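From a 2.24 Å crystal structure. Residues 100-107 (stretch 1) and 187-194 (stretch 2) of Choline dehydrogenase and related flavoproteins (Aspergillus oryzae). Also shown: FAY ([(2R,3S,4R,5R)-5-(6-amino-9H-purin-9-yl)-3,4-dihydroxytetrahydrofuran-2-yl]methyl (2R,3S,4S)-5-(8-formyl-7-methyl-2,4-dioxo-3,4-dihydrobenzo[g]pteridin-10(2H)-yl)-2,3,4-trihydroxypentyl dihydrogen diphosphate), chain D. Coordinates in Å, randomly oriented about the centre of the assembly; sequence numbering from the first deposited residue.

Stretch 1, residues 100-107: TWVPGHKA
Stretch 2 (187-194) NIYDGEMD

One direct hydrogen bond and three bridging waters link these two segments, an example of how water can complete a contact between irregular backbones: stretch 2 has no regular helix or strand, and stretch 1 is loop between a weakly bonded strand at about 100-101 and a helix starting at Lys106. The direct bond runs from Lys106 N to Gly191 O (3.1 Å, 163°), where the CA atoms of the two residues approach to 4.0 Å. Pro103 CA and Tyr189 CA are 6.5 Å apart, so numbering rises in the same sense across both pairs. Gly191 permits the closeness: at phi/psi 102/-10, a CB would lie 2.5 Å from Lys106 CB and be jammed against the preceding carbonyl. Gly104, at 121/-177, meets the same backbone restriction.

Water 3 sits beside this junction, accepting from Gly191 N (2.7 Å) and placed to donate to Ile188 O (2.6 Å) or Gly104 O (3.0 Å). Farther away, water 2 accepts from Gly104 N (2.9 Å) and is placed to donate to Ile188 O (2.7 Å), while water 1 donates to Trp101 O (2.6 Å) and bonds Tyr189 OH (2.9 Å).

Apolar side chains also meet. Pro103, C-gamma endo at -79/-47, sets CD 3.7 Å from Tyr189 CD1; the tyrosine is m, with chi2 -82°. Val102 (p) places CG2 3.7 Å from CD1 of Ile188 (p, t) and 4.4 Å from CE of Met193 (p, t, m). Met193 SD reaches the backbone, 3.5 Å from both Gly104 C and His105 N, and sits at the edge of the His105 ring, 5.4 Å from SD to the ring centroid.

His105 (t, chi2 -82°) caps the helix: its ND1 accepts from Ala107 N (3.1 Å). Gly191 O lies over one face of this imidazole, 3.2 Å from His105 CD2. Lys106 points CA-to-CB toward stretch 2, with chi1 to chi3 t and chi4 p, and its end leads away. At the other end of stretch 1, Thr100 O accepts from flavin N3 of FAY (3.0 Å).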

ATOM      1  N   THR A 100      -9.446  13.391 -23.117  1.00 18.38           N
ATOM      2  CA  THR A 100      -8.612  13.154 -24.290  1.00 20.10           C
ATOM      3  C   THR A 100      -9.209  12.104 -25.221  1.00 21.81           C
ATOM      4  O   THR A 100      -9.731  11.076 -24.785  1.00 19.66           O
ATOM      5  CB  THR A 100      -7.175  12.769 -23.946  1.00 23.13           C
ATOM      6  OG1 THR A 100      -6.716  13.534 -22.822  1.00 22.98           O
ATOM      7  CG2 THR A 100      -6.271  13.060 -25.140  1.00 17.01           C
ATOM      8  N   TRP A 101      -9.145  12.399 -26.514  1.00 20.61           N
ATOM      9  CA  TRP A 101      -9.761  11.567 -27.535  1.00 17.49           C
ATOM     10  C   TRP A 101      -8.706  11.248 -28.561  1.00 18.33           C
ATOM     11  O   TRP A 101      -8.339  12.108 -29.369  1.00 18.09           O
ATOM     12  CB  TRP A 101     -10.909  12.316 -28.185  1.00 18.61           C
ATOM     13  CG  TRP A 101     -11.642  11.558 -29.258  1.00 17.81           C
ATOM     14  CD1 TRP A 101     -11.372  11.569 -30.591  1.00 12.52           C
ATOM     15  CD2 TRP A 101     -12.799  10.719 -29.088  1.00 18.42           C
ATOM     16  NE1 TRP A 101     -12.279  10.785 -31.265  1.00 16.21           N
ATOM     17  CE2 TRP A 101     -13.166  10.252 -30.367  1.00 15.77           C
ATOM     18  CE3 TRP A 101     -13.551  10.313 -27.978  1.00 15.73           C
ATOM     19  CZ2 TRP A 101     -14.247   9.399 -30.569  1.00 15.97           C
ATOM     20  CZ3 TRP A 101     -14.623   9.467 -28.178  1.00 21.09           C
ATOM     21  CH2 TRP A 101     -14.965   9.015 -29.466  1.00 17.57           C
ATOM     22  N   VAL A 102      -8.237  10.002 -28.528  1.00 13.54           N
ATOM     23  CA  VAL A 102      -7.091   9.582 -29.306  1.00 15.07           C
ATOM     24  C   VAL A 102      -7.199   8.068 -29.516  1.00 19.91           C
ATOM     25  O   VAL A 102      -7.417   7.331 -28.571  1.00 19.80           O
ATOM     26  CB  VAL A 102      -5.775   9.999 -28.586  1.00 20.65           C
ATOM     27  CG1 VAL A 102      -5.776   9.498 -27.135  1.00 20.81           C
ATOM     28  CG2 VAL A 102      -4.545   9.513 -29.339  1.00 13.43           C
ATOM     29  N   PRO A 103      -7.109   7.608 -30.775  1.00 21.92           N
ATOM     30  CA  PRO A 103      -7.380   6.196 -31.062  1.00 21.12           C
ATOM     31  C   PRO A 103      -6.236   5.242 -30.741  1.00 25.11           C
ATOM     32  O   PRO A 103      -6.491   4.195 -30.139  1.00 19.41           O
ATOM     33  CB  PRO A 103      -7.625   6.193 -32.576  1.00 20.77           C
ATOM     34  CG  PRO A 103      -6.776   7.322 -33.077  1.00 20.70           C
ATOM     35  CD  PRO A 103      -6.903   8.392 -32.006  1.00 18.39           C
ATOM     36  N   GLY A 104      -5.015   5.575 -31.160  1.00 20.45           N
ATOM     37  CA  GLY A 104      -3.905   4.654 -31.043  1.00 20.80           C
ATOM     38  C   GLY A 104      -3.249   4.294 -32.370  1.00 27.09           C
ATOM     39  O   GLY A 104      -3.631   4.785 -33.428  1.00 25.80           O
ATOM     40  N   HIS A 105      -2.269   3.402 -32.313  1.00 17.12           N
ATOM     41  CA  HIS A 105      -1.388   3.164 -33.439  1.00 26.56           C
ATOM     42  C   HIS A 105      -1.913   2.008 -34.281  1.00 24.12           C
ATOM     43  O   HIS A 105      -2.348   1.000 -33.753  1.00 20.01           O
ATOM     44  CB  HIS A 105       0.026   2.885 -32.932  1.00 22.65           C
ATOM     45  CG  HIS A 105       1.079   2.948 -33.992  1.00 23.86           C
ATOM     46  ND1 HIS A 105       1.349   1.894 -34.836  1.00 19.20           N
ATOM     47  CD2 HIS A 105       1.949   3.934 -34.328  1.00 23.03           C
ATOM     48  CE1 HIS A 105       2.338   2.226 -35.650  1.00 21.27           C
ATOM     49  NE2 HIS A 105       2.719   3.459 -35.363  1.00 20.53           N
ATOM     50  N   LYS A 106      -1.896   2.189 -35.595  1.00 21.10           N
ATOM     51  CA  LYS A 106      -2.375   1.184 -36.537  1.00 19.74           C
ATOM     52  C   LYS A 106      -1.745  -0.202 -36.335  1.00 19.63           C
ATOM     53  O   LYS A 106      -2.428  -1.215 -36.388  1.00 21.24           O
ATOM     54  CB  LYS A 106      -2.134   1.674 -37.977  1.00 18.98           C
ATOM     55  CG  LYS A 106      -2.262   0.597 -39.071  1.00 24.47           C
ATOM     56  CD  LYS A 106      -2.160   1.242 -40.468  1.00 25.31           C
ATOM     57  CE  LYS A 106      -1.666   0.261 -41.522  1.00 37.65           C
ATOM     58  NZ  LYS A 106      -2.461  -0.995 -41.592  1.00 29.64           N
ATOM     59  N   ALA A 107      -0.445  -0.249 -36.099  1.00 18.83           N
ATOM     60  CA  ALA A 107       0.229  -1.528 -35.956  1.00 24.52           C
ATOM     61  C   ALA A 107      -0.339  -2.311 -34.777  1.00 25.19           C
ATOM     62  O   ALA A 107      -0.366  -3.542 -34.784  1.00 23.30           O
ATOM     63  CB  ALA A 107       1.713  -1.317 -35.778  1.00 24.44           C
ATOM     64  N   ASN A 187      -2.038  15.186 -37.309  1.00 25.07           N
ATOM     65  CA  ASN A 187      -2.827  14.025 -37.666  1.00 24.21           C
ATOM     66  C   ASN A 187      -2.363  12.745 -36.988  1.00 27.31           C
ATOM     67  O   ASN A 187      -1.518  12.029 -37.515  1.00 25.18           O
ATOM     68  CB  ASN A 187      -2.876  13.797 -39.179  1.00 26.61           C
ATOM     69  CG  ASN A 187      -3.760  12.619 -39.534  1.00 30.10           C
ATOM     70  OD1 ASN A 187      -4.552  12.175 -38.694  1.00 25.69           O
ATOM     71  ND2 ASN A 187      -3.628  12.090 -40.756  1.00 24.22           N
ATOM     72  N   ILE A 188      -2.944  12.441 -35.833  1.00 27.17           N
ATOM     73  CA  ILE A 188      -2.641  11.189 -35.142  1.00 22.28           C
ATOM     74  C   ILE A 188      -3.844  10.231 -35.217  1.00 26.16           C
ATOM     75  O   ILE A 188      -4.072   9.415 -34.320  1.00 20.97           O
ATOM     76  CB  ILE A 188      -2.241  11.463 -33.670  1.00 21.67           C
ATOM     77  CG1 ILE A 188      -3.374  12.187 -32.932  1.00 15.50           C
ATOM     78  CG2 ILE A 188      -0.993  12.337 -33.620  1.00 16.03           C
ATOM     79  CD1 ILE A 188      -3.194  12.234 -31.438  1.00 14.39           C
ATOM     80  N   TYR A 189      -4.612  10.326 -36.300  1.00 21.30           N
ATOM     81  CA  TYR A 189      -5.877   9.598 -36.390  1.00 20.48           C
ATOM     82  C   TYR A 189      -5.898   8.559 -37.507  1.00 26.25           C
ATOM     83  O   TYR A 189      -6.886   7.847 -37.659  1.00 28.80           O
ATOM     84  CB  TYR A 189      -7.046  10.582 -36.490  1.00 18.73           C
ATOM     85  CG  TYR A 189      -6.956  11.607 -35.394  1.00 18.27           C
ATOM     86  CD1 TYR A 189      -7.429  11.324 -34.119  1.00 21.14           C
ATOM     87  CD2 TYR A 189      -6.321  12.819 -35.601  1.00 23.65           C
ATOM     88  CE1 TYR A 189      -7.302  12.241 -33.081  1.00 17.58           C
ATOM     89  CE2 TYR A 189      -6.192  13.750 -34.572  1.00 28.53           C
ATOM     90  CZ  TYR A 189      -6.684  13.448 -33.307  1.00 22.17           C
ATOM     91  OH  TYR A 189      -6.558  14.353 -32.272  1.00 18.70           O
ATOM     92  N   ASP A 190      -4.800   8.453 -38.255  1.00 15.39           N
ATOM     93  CA  ASP A 190      -4.692   7.455 -39.313  1.00 22.75           C
ATOM     94  C   ASP A 190      -3.645   6.383 -39.063  1.00 27.52           C
ATOM     95  O   ASP A 190      -3.124   5.790 -40.013  1.00 29.78           O
ATOM     96  CB  ASP A 190      -4.419   8.120 -40.661  1.00 22.94           C
ATOM     97  CG  ASP A 190      -5.620   8.849 -41.186  1.00 31.13           C
ATOM     98  OD1 ASP A 190      -6.732   8.274 -41.125  1.00 35.81           O
ATOM     99  OD2 ASP A 190      -5.461  10.001 -41.634  1.00 33.47           O
ATOM    100  N   GLY A 191      -3.329   6.143 -37.794  1.00 20.58           N
ATOM    101  CA  GLY A 191      -2.431   5.063 -37.427  1.00 20.15           C
ATOM    102  C   GLY A 191      -1.012   5.461 -37.090  1.00 23.68           C
ATOM    103  O   GLY A 191      -0.227   4.636 -36.614  1.00 23.57           O
ATOM    104  N   GLU A 192      -0.675   6.719 -37.357  1.00 24.82           N
ATOM    105  CA  GLU A 192       0.647   7.249 -37.076  1.00 29.41           C
ATOM    106  C   GLU A 192       0.476   8.227 -35.948  1.00 24.52           C
ATOM    107  O   GLU A 192      -0.499   8.983 -35.934  1.00 22.56           O
ATOM    108  CB  GLU A 192       1.200   8.022 -38.281  1.00 29.91           C
ATOM    109  CG  GLU A 192       1.146   7.279 -39.583  1.00 45.19           C
ATOM    110  CD  GLU A 192       2.470   6.652 -39.930  1.00 57.64           C
ATOM    111  OE1 GLU A 192       2.924   6.848 -41.080  1.00 52.38           O
ATOM    112  OE2 GLU A 192       3.051   5.968 -39.052  1.00 57.88           O
ATOM    113  N   MET A 193       1.422   8.250 -35.020  1.00 20.10           N
ATOM    114  CA  MET A 193       1.292   9.176 -33.898  1.00 31.36           C
ATOM    115  C   MET A 193       2.607   9.728 -33.333  1.00 28.70           C
ATOM    116  O   MET A 193       2.623  10.259 -32.229  1.00 38.14           O
ATOM    117  CB  MET A 193       0.429   8.550 -32.793  1.00 32.07           C
ATOM    118  CG  MET A 193       0.816   7.116 -32.416  1.00 30.86           C
ATOM    119  SD  MET A 193      -0.481   6.296 -31.434  1.00 26.42           S
ATOM    120  CE  MET A 193      -0.711   7.509 -30.134  1.00 19.89           C
ATOM    121  N   ASP A 194       3.692   9.654 -34.096  1.00 24.83           N
ATOM    122  CA  ASP A 194       4.986  10.143 -33.599  1.00 27.33           C
ATOM    123  C   ASP A 194       5.075  11.676 -33.474  1.00 28.02           C
ATOM    124  O   ASP A 194       5.101  12.387 -34.474  1.00 24.73           O
ATOM    125  CB  ASP A 194       6.126   9.619 -34.480  1.00 18.45           C
ATOM    126  CG  ASP A 194       7.495   9.907 -33.894  1.00 23.13           C
ATOM    127  OD1 ASP A 194       7.637   9.941 -32.657  1.00 26.44           O
ATOM    128  OD2 ASP A 194       8.442  10.094 -34.677  1.00 35.13           O
TER
HETATM  129  P   FAY D 600     -16.447   1.271 -20.100  1.00 20.09           P
HETATM  130  N1  FAY D 600      -9.677   7.565 -21.418  1.00 18.46           N
HETATM  131  C2  FAY D 600      -9.430   8.530 -22.393  1.00 22.42           C
HETATM  132  O2  FAY D 600      -9.551   8.249 -23.579  1.00 21.13           O
HETATM  133  N3  FAY D 600      -9.522   9.866 -22.064  1.00 25.79           N
HETATM  134  C4  FAY D 600      -9.276  10.243 -20.767  1.00 28.72           C
HETATM  135  O4  FAY D 600      -8.638  11.298 -20.588  1.00 23.69           O
HETATM  136  N5  FAY D 600      -9.288   9.632 -18.460  1.00 21.58           N
HETATM  137  C6  FAY D 600      -9.801   9.269 -16.197  1.00 24.40           C
HETATM  138  C7  FAY D 600     -10.380   8.521 -15.186  1.00 21.72           C
HETATM  139  C8  FAY D 600     -10.961   7.286 -15.491  1.00 20.79           C
HETATM  140  O8  FAY D 600     -12.420   5.631 -14.702  1.00 19.63           O
HETATM  141  C9  FAY D 600     -11.059   6.881 -16.829  1.00 16.48           C
HETATM  142  PA  FAY D 600     -17.577   2.300 -17.719  1.00 14.25           P
HETATM  143  C1' FAY D 600     -11.035   5.809 -19.566  1.00 24.93           C
HETATM  144  C10 FAY D 600      -9.693   7.917 -20.089  1.00 18.45           C
HETATM  145  N10 FAY D 600     -10.314   7.093 -19.146  1.00 19.96           N
HETATM  146  N1A FAY D 600     -24.564  -2.847 -11.064  1.00 15.27           N
HETATM  147  O1A FAY D 600     -17.014   2.419 -16.342  1.00 23.36           O
HETATM  148  C1B FAY D 600     -21.946   0.451 -14.201  1.00 19.89           C
HETATM  149  O1P FAY D 600     -17.731   1.349 -20.890  1.00 19.08           O
HETATM  150  C2' FAY D 600     -12.474   6.090 -20.056  1.00 17.40           C
HETATM  151  O2' FAY D 600     -13.052   6.973 -19.163  1.00 19.25           O
HETATM  152  C2A FAY D 600     -25.088  -1.845 -11.861  1.00 16.55           C
HETATM  153  O2A FAY D 600     -17.586   3.585 -18.489  1.00 19.13           O
HETATM  154  C2B FAY D 600     -21.024   1.582 -13.781  1.00 19.89           C
HETATM  155  O2B FAY D 600     -21.617   2.470 -12.850  1.00 15.16           O
HETATM  156  O2P FAY D 600     -15.668   0.015 -20.447  1.00 19.13           O
HETATM  157  C3' FAY D 600     -13.492   4.944 -20.369  1.00 28.07           C
HETATM  158  O3' FAY D 600     -14.836   5.186 -19.961  1.00 19.81           O
HETATM  159  N3A FAY D 600     -24.253  -1.054 -12.633  1.00 19.60           N
HETATM  160  C3B FAY D 600     -20.771   2.268 -15.106  1.00 19.81           C
HETATM  161  O3B FAY D 600     -21.844   3.135 -15.374  1.00 17.67           O
HETATM  162  O3P FAY D 600     -16.780   1.181 -18.526  1.00 18.13           O
HETATM  163  C4' FAY D 600     -13.112   3.576 -19.858  1.00 24.13           C
HETATM  164  O4' FAY D 600     -11.769   3.365 -20.282  1.00 20.95           O
HETATM  165  C4A FAY D 600     -22.913  -1.270 -12.611  1.00 19.34           C
HETATM  166  C4B FAY D 600     -20.851   1.145 -16.111  1.00 18.64           C
HETATM  167  O4B FAY D 600     -21.452   0.044 -15.452  1.00 18.15           O
HETATM  168  C4X FAY D 600      -9.359   9.248 -19.775  1.00 26.10           C
HETATM  169  C5' FAY D 600     -14.075   2.495 -20.406  1.00 26.42           C
HETATM  170  O5' FAY D 600     -15.498   2.600 -20.245  1.00 23.62           O
HETATM  171  C5A FAY D 600     -22.369  -2.280 -11.823  1.00 21.79           C
HETATM  172  C5B FAY D 600     -19.479   0.783 -16.646  1.00 17.68           C
HETATM  173  O5B FAY D 600     -19.108   1.766 -17.581  1.00 19.03           O
HETATM  174  C5X FAY D 600      -9.710   8.754 -17.486  1.00 28.26           C
HETATM  175  C6A FAY D 600     -23.199  -3.075 -11.035  1.00 25.55           C
HETATM  176  N6A FAY D 600     -22.668  -3.979 -10.201  1.00 22.15           N
HETATM  177  N7A FAY D 600     -21.032  -2.270 -11.999  1.00 20.75           N
HETATM  178  C7M FAY D 600     -10.192   8.984 -13.762  1.00 18.34           C
HETATM  179  C8A FAY D 600     -20.710  -1.298 -12.879  1.00 14.35           C
HETATM  180  C8M FAY D 600     -11.896   6.704 -14.502  1.00 20.01           C
HETATM  181  C9A FAY D 600     -10.396   7.579 -17.837  1.00 19.63           C
HETATM  182  N9A FAY D 600     -21.860  -0.671 -13.259  1.00 22.10           N
HETATM  183  O   HOH W   1      -6.267  13.752 -29.463  1.00 14.97           O
HETATM  184  O   HOH W   2      -3.369   7.731 -32.282  1.00 22.61           O
HETATM  185  O   HOH W   3      -4.147   7.013 -35.320  1.00 23.74           O